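Local atomic coordinates of CRISPR-associated protein, Cse1 family (Acidimicrobium ferrooxidans, PDB entry 4H3T), a protein that probably serves as the large Cse1 subunit of a type I-E CRISPR Cascade complex, taking part in the recognition of invading DNA. Residues V30-I42 with D84-A96. The protein carries 1 engineered substitution. Numbering follows the deposited sequence.
Sequences VSLRDIFVLAHTI and DRFSEDAIDDYFA
Arg33 grips Asp92 side-on, NE donating to OD1 (2.8 Å) and NH2 to OD2 (2.9 Å), each bond nearly straight and drawn to a syn lone pair. Guanidinium and carboxylate are almost coplanar, 5° apart. Glu88 OE2 reaches the same NH2 obliquely at 2.9 Å; the bond is bent and weak, though still part of a salt bridge. Asp34 completes the network. With CG anti to the backbone N (chi1 -171°) and a bend at chi2, the Arg33 chain passes over Ile91 CG2, while Val37 CG2 covers one guanidinium face. With an alanine in place of Arg33, the Asp92 and Glu88 carboxylates would probably lie close together without the positive charge that they share.

Next to this network, Ile91 CD1 touches both Phe36 CB (3.5 Å) and Val37 CG2 (3.6 Å), and Leu32 CB rests against Phe95 CZ. Toward the C-terminal end of segment 30-42, Phe36 O meets the edge of the Phe86 ring, and Arg85 CB lies over one His40 ring face, a CH-pi contact 3.7 Å from the centroid. One water joins Phe36 O, His40 ND1 and Phe86 N; a second bridges Val37 O and Phe86 O.

Ser31 and Ser87 N-cap helices 32-37 and 88-96, whose axes come within 9.9 Å and run nearly antiparallel (161°), Arg33 packing knob-into-hole among Glu88, Ile91, Asp92 and Phe95. Helix 52-68 packs on Leu32 and Phe36, helix 210-217 on Ala39 and Phe86, and strand 18-22 on Leu32 and Ile42.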
loop_
_atom_site.group_PDB
_atom_site.type_symbol
_atom_site.label_atom_id
_atom_site.label_comp_id
_atom_site.label_asym_id
_atom_site.label_seq_id
_atom_site.Cartn_x
_atom_site.Cartn_y
_atom_site.Cartn_z
ATOM N N VAL A 30 -6.004 -19.475 9.477
ATOM C CA VAL A 30 -7.078 -20.256 8.858
ATOM C C VAL A 30 -6.622 -20.746 7.473
ATOM O O VAL A 30 -5.668 -20.225 6.888
ATOM C CB VAL A 30 -8.405 -19.451 8.778
ATOM C CG1 VAL A 30 -8.950 -19.156 10.173
ATOM C CG2 VAL A 30 -8.264 -18.140 7.957
ATOM N N SER A 31 -7.328 -21.705 6.950
ATOM C CA SER A 31 -7.117 -22.240 5.593
ATOM C C SER A 31 -7.845 -21.348 4.592
ATOM O O SER A 31 -8.638 -20.487 5.002
ATOM C CB SER A 31 -7.698 -23.626 5.523
ATOM O OG SER A 31 -9.084 -23.503 5.788
ATOM N N LEU A 32 -7.624 -21.574 3.308
ATOM C CA LEU A 32 -8.328 -20.803 2.295
ATOM C C LEU A 32 -9.828 -21.134 2.292
ATOM O O LEU A 32 -10.623 -20.244 2.114
ATOM C CB LEU A 32 -7.772 -21.003 0.895
ATOM C CG LEU A 32 -6.443 -20.411 0.615
ATOM C CD1 LEU A 32 -5.868 -21.059 -0.612
ATOM C CD2 LEU A 32 -6.534 -18.921 0.420
ATOM N N ARG A 33 -10.209 -22.362 2.608
ATOM C CA ARG A 33 -11.595 -22.733 2.703
ATOM C C ARG A 33 -12.256 -21.945 3.845
ATOM O O ARG A 33 -13.280 -21.304 3.616
ATOM C CB ARG A 33 -11.756 -24.260 2.879
ATOM C CG ARG A 33 -13.211 -24.666 2.746
ATOM C CD ARG A 33 -13.711 -25.358 3.979
ATOM N NE ARG A 33 -15.100 -25.807 3.820
ATOM C CZ ARG A 33 -15.986 -25.843 4.806
ATOM N NH1 ARG A 33 -15.648 -25.443 6.028
ATOM N NH2 ARG A 33 -17.233 -26.257 4.576
ATOM N N ASP A 34 -11.659 -21.960 5.039
ATOM C CA ASP A 34 -12.204 -21.233 6.194
ATOM C C ASP A 34 -12.156 -19.720 6.048
ATOM O O ASP A 34 -13.044 -19.053 6.535
ATOM C CB ASP A 34 -11.497 -21.652 7.503
ATOM C CG ASP A 34 -12.090 -22.938 8.053
ATOM O OD1 ASP A 34 -13.140 -23.377 7.528
ATOM O OD2 ASP A 34 -11.489 -23.524 8.985
ATOM N N ILE A 35 -11.202 -19.175 5.348
ATOM C CA ILE A 35 -11.187 -17.717 5.199
ATOM C C ILE A 35 -12.466 -17.237 4.398
ATOM O O ILE A 35 -12.983 -16.161 4.677
ATOM C CB ILE A 35 -9.828 -17.196 4.636
ATOM C CG1 ILE A 35 -9.500 -15.814 5.253
ATOM C CG2 ILE A 35 -9.796 -17.194 3.150
ATOM C CD1 ILE A 35 -8.287 -15.157 4.821
ATOM N N PHE A 36 -13.018 -18.067 3.523
ATOM C CA PHE A 36 -14.233 -17.755 2.783
ATOM C C PHE A 36 -15.457 -18.121 3.601
ATOM O O PHE A 36 -16.342 -17.307 3.770
ATOM C CB PHE A 36 -14.226 -18.508 1.433
ATOM C CG PHE A 36 -13.426 -17.712 0.447
ATOM C CD1 PHE A 36 -13.973 -16.597 -0.160
ATOM C CD2 PHE A 36 -12.116 -18.061 0.140
ATOM C CE1 PHE A 36 -13.238 -15.848 -1.037
ATOM C CE2 PHE A 36 -11.353 -17.271 -0.708
ATOM C CZ PHE A 36 -11.931 -16.184 -1.315
ATOM N N VAL A 37 -15.493 -19.333 4.139
ATOM C CA VAL A 37 -16.671 -19.805 4.900
ATOM C C VAL A 37 -16.901 -18.900 6.120
ATOM O O VAL A 37 -18.041 -18.539 6.388
ATOM C CB VAL A 37 -16.516 -21.295 5.299
ATOM C CG1 VAL A 37 -17.675 -21.755 6.222
ATOM C CG2 VAL A 37 -16.464 -22.148 4.042
ATOM N N LEU A 38 -15.813 -18.450 6.767
ATOM C CA LEU A 38 -15.913 -17.643 7.991
ATOM C C LEU A 38 -15.657 -16.146 7.786
ATOM O O LEU A 38 -15.551 -15.413 8.775
ATOM C CB LEU A 38 -14.919 -18.202 9.019
ATOM C CG LEU A 38 -15.046 -19.686 9.383
ATOM C CD1 LEU A 38 -13.976 -20.073 10.368
ATOM C CD2 LEU A 38 -16.386 -20.001 9.953
ATOM N N ALA A 39 -15.612 -15.661 6.526
ATOM C CA ALA A 39 -15.295 -14.260 6.231
ATOM C C ALA A 39 -16.182 -13.237 6.968
ATOM O O ALA A 39 -15.680 -12.217 7.407
ATOM C CB ALA A 39 -15.377 -14.017 4.736
ATOM N N HIS A 40 -17.461 -13.554 7.208
ATOM C CA HIS A 40 -18.384 -12.666 7.927
ATOM C C HIS A 40 -18.119 -12.625 9.460
ATOM O O HIS A 40 -18.716 -11.810 10.152
ATOM C CB HIS A 40 -19.825 -13.093 7.657
ATOM C CG HIS A 40 -20.124 -14.485 8.117
ATOM N ND1 HIS A 40 -19.466 -15.582 7.580
ATOM C CD2 HIS A 40 -20.946 -14.908 9.106
ATOM C CE1 HIS A 40 -19.946 -16.638 8.232
ATOM N NE2 HIS A 40 -20.853 -16.280 9.138
ATOM N N THR A 41 -17.269 -13.524 9.987
ATOM C CA THR A 41 -16.944 -13.611 11.436
ATOM C C THR A 41 -15.536 -13.041 11.700
ATOM O O THR A 41 -15.095 -12.963 12.846
ATOM C CB THR A 41 -17.012 -15.084 11.941
ATOM O OG1 THR A 41 -15.860 -15.808 11.501
ATOM C CG2 THR A 41 -18.276 -15.806 11.536
ATOM N N ILE A 42 -14.823 -12.679 10.627
ATOM C CA ILE A 42 -13.437 -12.180 10.688
ATOM C C ILE A 42 -13.408 -10.706 10.514
ATOM O O ILE A 42 -14.099 -10.184 9.645
ATOM C CB ILE A 42 -12.613 -12.921 9.581
ATOM C CG1 ILE A 42 -12.553 -14.448 9.919
ATOM C CG2 ILE A 42 -11.245 -12.331 9.391
ATOM C CD1 ILE A 42 -12.016 -15.353 8.754
ATOM N N ASP A 84 -25.559 -12.533 4.006
ATOM C CA ASP A 84 -24.738 -12.347 5.207
ATOM C C ASP A 84 -23.474 -13.213 5.254
ATOM O O ASP A 84 -22.661 -13.034 6.160
ATOM C CB ASP A 84 -25.553 -12.588 6.473
ATOM C CG ASP A 84 -25.839 -14.027 6.763
ATOM O OD1 ASP A 84 -26.069 -14.789 5.797
ATOM O OD2 ASP A 84 -25.819 -14.403 7.958
ATOM N N ARG A 85 -23.338 -14.162 4.330
ATOM C CA ARG A 85 -22.172 -15.029 4.292
ATOM C C ARG A 85 -22.015 -15.592 2.877
ATOM O O ARG A 85 -22.943 -15.520 2.049
ATOM C CB ARG A 85 -22.309 -16.145 5.349
ATOM C CG ARG A 85 -23.455 -17.087 5.071
ATOM C CD ARG A 85 -23.648 -18.241 6.067
ATOM N NE ARG A 85 -23.703 -17.861 7.480
ATOM C CZ ARG A 85 -24.757 -17.341 8.109
ATOM N NH1 ARG A 85 -24.689 -17.053 9.404
ATOM N NH2 ARG A 85 -25.885 -17.089 7.447
ATOM N N PHE A 86 -20.851 -16.142 2.615
ATOM C CA PHE A 86 -20.569 -16.796 1.342
ATOM C C PHE A 86 -21.091 -18.236 1.408
ATOM O O PHE A 86 -21.164 -18.843 2.470
ATOM C CB PHE A 86 -19.062 -16.772 0.998
ATOM C CG PHE A 86 -18.471 -15.409 0.711
ATOM C CD1 PHE A 86 -19.018 -14.582 -0.265
ATOM C CD2 PHE A 86 -17.362 -14.961 1.399
ATOM C CE1 PHE A 86 -18.407 -13.353 -0.582
ATOM C CE2 PHE A 86 -16.738 -13.759 1.060
ATOM C CZ PHE A 86 -17.279 -12.961 0.077
ATOM N N SER A 87 -21.478 -18.752 0.257
ATOM C CA SER A 87 -22.008 -20.097 0.111
ATOM C C SER A 87 -20.934 -21.149 0.334
ATOM O O SER A 87 -19.990 -21.237 -0.473
ATOM C CB SER A 87 -22.583 -20.263 -1.293
ATOM O OG SER A 87 -22.939 -21.602 -1.566
ATOM N N GLU A 88 -21.110 -22.006 1.386
ATOM C CA GLU A 88 -20.210 -23.139 1.618
ATOM C C GLU A 88 -20.161 -24.100 0.436
ATOM O O GLU A 88 -19.108 -24.695 0.174
ATOM C CB GLU A 88 -20.608 -23.958 2.845
ATOM C CG GLU A 88 -20.271 -23.300 4.157
ATOM C CD GLU A 88 -20.430 -24.223 5.345
ATOM O OE1 GLU A 88 -20.993 -23.770 6.364
ATOM O OE2 GLU A 88 -19.959 -25.379 5.279
ATOM N N ASP A 89 -21.294 -24.274 -0.255
ATOM C CA ASP A 89 -21.383 -25.206 -1.386
ATOM C C ASP A 89 -20.558 -24.680 -2.581
ATOM O O ASP A 89 -19.846 -25.457 -3.219
ATOM C CB ASP A 89 -22.844 -25.449 -1.803
ATOM C CG ASP A 89 -23.726 -26.240 -0.830
ATOM O OD1 ASP A 89 -23.174 -26.919 0.071
ATOM O OD2 ASP A 89 -24.968 -26.224 -1.013
ATOM N N ALA A 90 -20.597 -23.358 -2.844
ATOM C CA ALA A 90 -19.805 -22.766 -3.932
ATOM C C ALA A 90 -18.313 -22.916 -3.648
ATOM O O ALA A 90 -17.510 -23.219 -4.550
ATOM C CB ALA A 90 -20.152 -21.297 -4.092
ATOM N N ILE A 91 -17.955 -22.703 -2.374
ATOM C CA ILE A 91 -16.576 -22.763 -1.893
ATOM C C ILE A 91 -16.073 -24.176 -1.999
ATOM O O ILE A 91 -15.029 -24.405 -2.603
ATOM C CB ILE A 91 -16.461 -22.240 -0.420
ATOM C CG1 ILE A 91 -16.863 -20.738 -0.314
ATOM C CG2 ILE A 91 -15.012 -22.433 0.101
ATOM C CD1 ILE A 91 -17.252 -20.297 1.025
ATOM N N ASP A 92 -16.837 -25.140 -1.467
ATOM C CA ASP A 92 -16.425 -26.551 -1.485
ATOM C C ASP A 92 -16.441 -27.153 -2.903
ATOM O O ASP A 92 -15.532 -27.908 -3.211
ATOM C CB ASP A 92 -17.255 -27.392 -0.495
ATOM C CG ASP A 92 -16.880 -27.097 0.960
ATOM O OD1 ASP A 92 -15.705 -26.691 1.219
ATOM O OD2 ASP A 92 -17.755 -27.216 1.836
ATOM N N ASP A 93 -17.352 -26.752 -3.789
ATOM C CA ASP A 93 -17.286 -27.220 -5.181
ATOM C C ASP A 93 -15.989 -26.723 -5.858
ATOM O O ASP A 93 -15.332 -27.482 -6.560
ATOM C CB ASP A 93 -18.502 -26.729 -6.010
ATOM C CG ASP A 93 -19.828 -27.358 -5.667
ATOM O OD1 ASP A 93 -19.832 -28.402 -4.942
ATOM O OD2 ASP A 93 -20.875 -26.797 -6.092
ATOM N N TYR A 94 -15.606 -25.471 -5.614
ATOM C CA TYR A 94 -14.376 -24.939 -6.223
ATOM C C TYR A 94 -13.149 -25.696 -5.702
ATOM O O TYR A 94 -12.356 -26.175 -6.509
ATOM C CB TYR A 94 -14.244 -23.426 -5.998
ATOM C CG TYR A 94 -13.066 -22.828 -6.733
ATOM C CD1 TYR A 94 -13.163 -22.469 -8.073
ATOM C CD2 TYR A 94 -11.835 -22.702 -6.113
ATOM C CE1 TYR A 94 -12.070 -21.969 -8.757
ATOM C CE2 TYR A 94 -10.715 -22.294 -6.810
ATOM C CZ TYR A 94 -10.839 -21.879 -8.115
ATOM O OH TYR A 94 -9.717 -21.413 -8.748
ATOM N N PHE A 95 -12.993 -25.818 -4.374
ATOM C CA PHE A 95 -11.805 -26.499 -3.817
ATOM C C PHE A 95 -11.815 -27.995 -4.088
ATOM O O PHE A 95 -10.728 -28.548 -4.244
ATOM C CB PHE A 95 -11.615 -26.206 -2.319
ATOM C CG PHE A 95 -11.101 -24.818 -2.073
ATOM C CD1 PHE A 95 -9.905 -24.391 -2.643
ATOM C CD2 PHE A 95 -11.840 -23.903 -1.329
ATOM C CE1 PHE A 95 -9.427 -23.116 -2.410
ATOM C CE2 PHE A 95 -11.377 -22.590 -1.151
ATOM C CZ PHE A 95 -10.210 -22.195 -1.748
ATOM N N ALA A 96 -12.976 -28.641 -4.298
ATOM C CA ALA A 96 -12.970 -30.061 -4.714
ATOM C C ALA A 96 -12.358 -30.134 -6.121
ATOM O O ALA A 96 -11.508 -30.973 -6.358
ATOM C CB ALA A 96 -14.386 -30.659 -4.700
HETATM O O HOH W 1 -18.837 -15.757 4.608
HETATM O O HOH W 2 -20.352 -19.233 4.964
#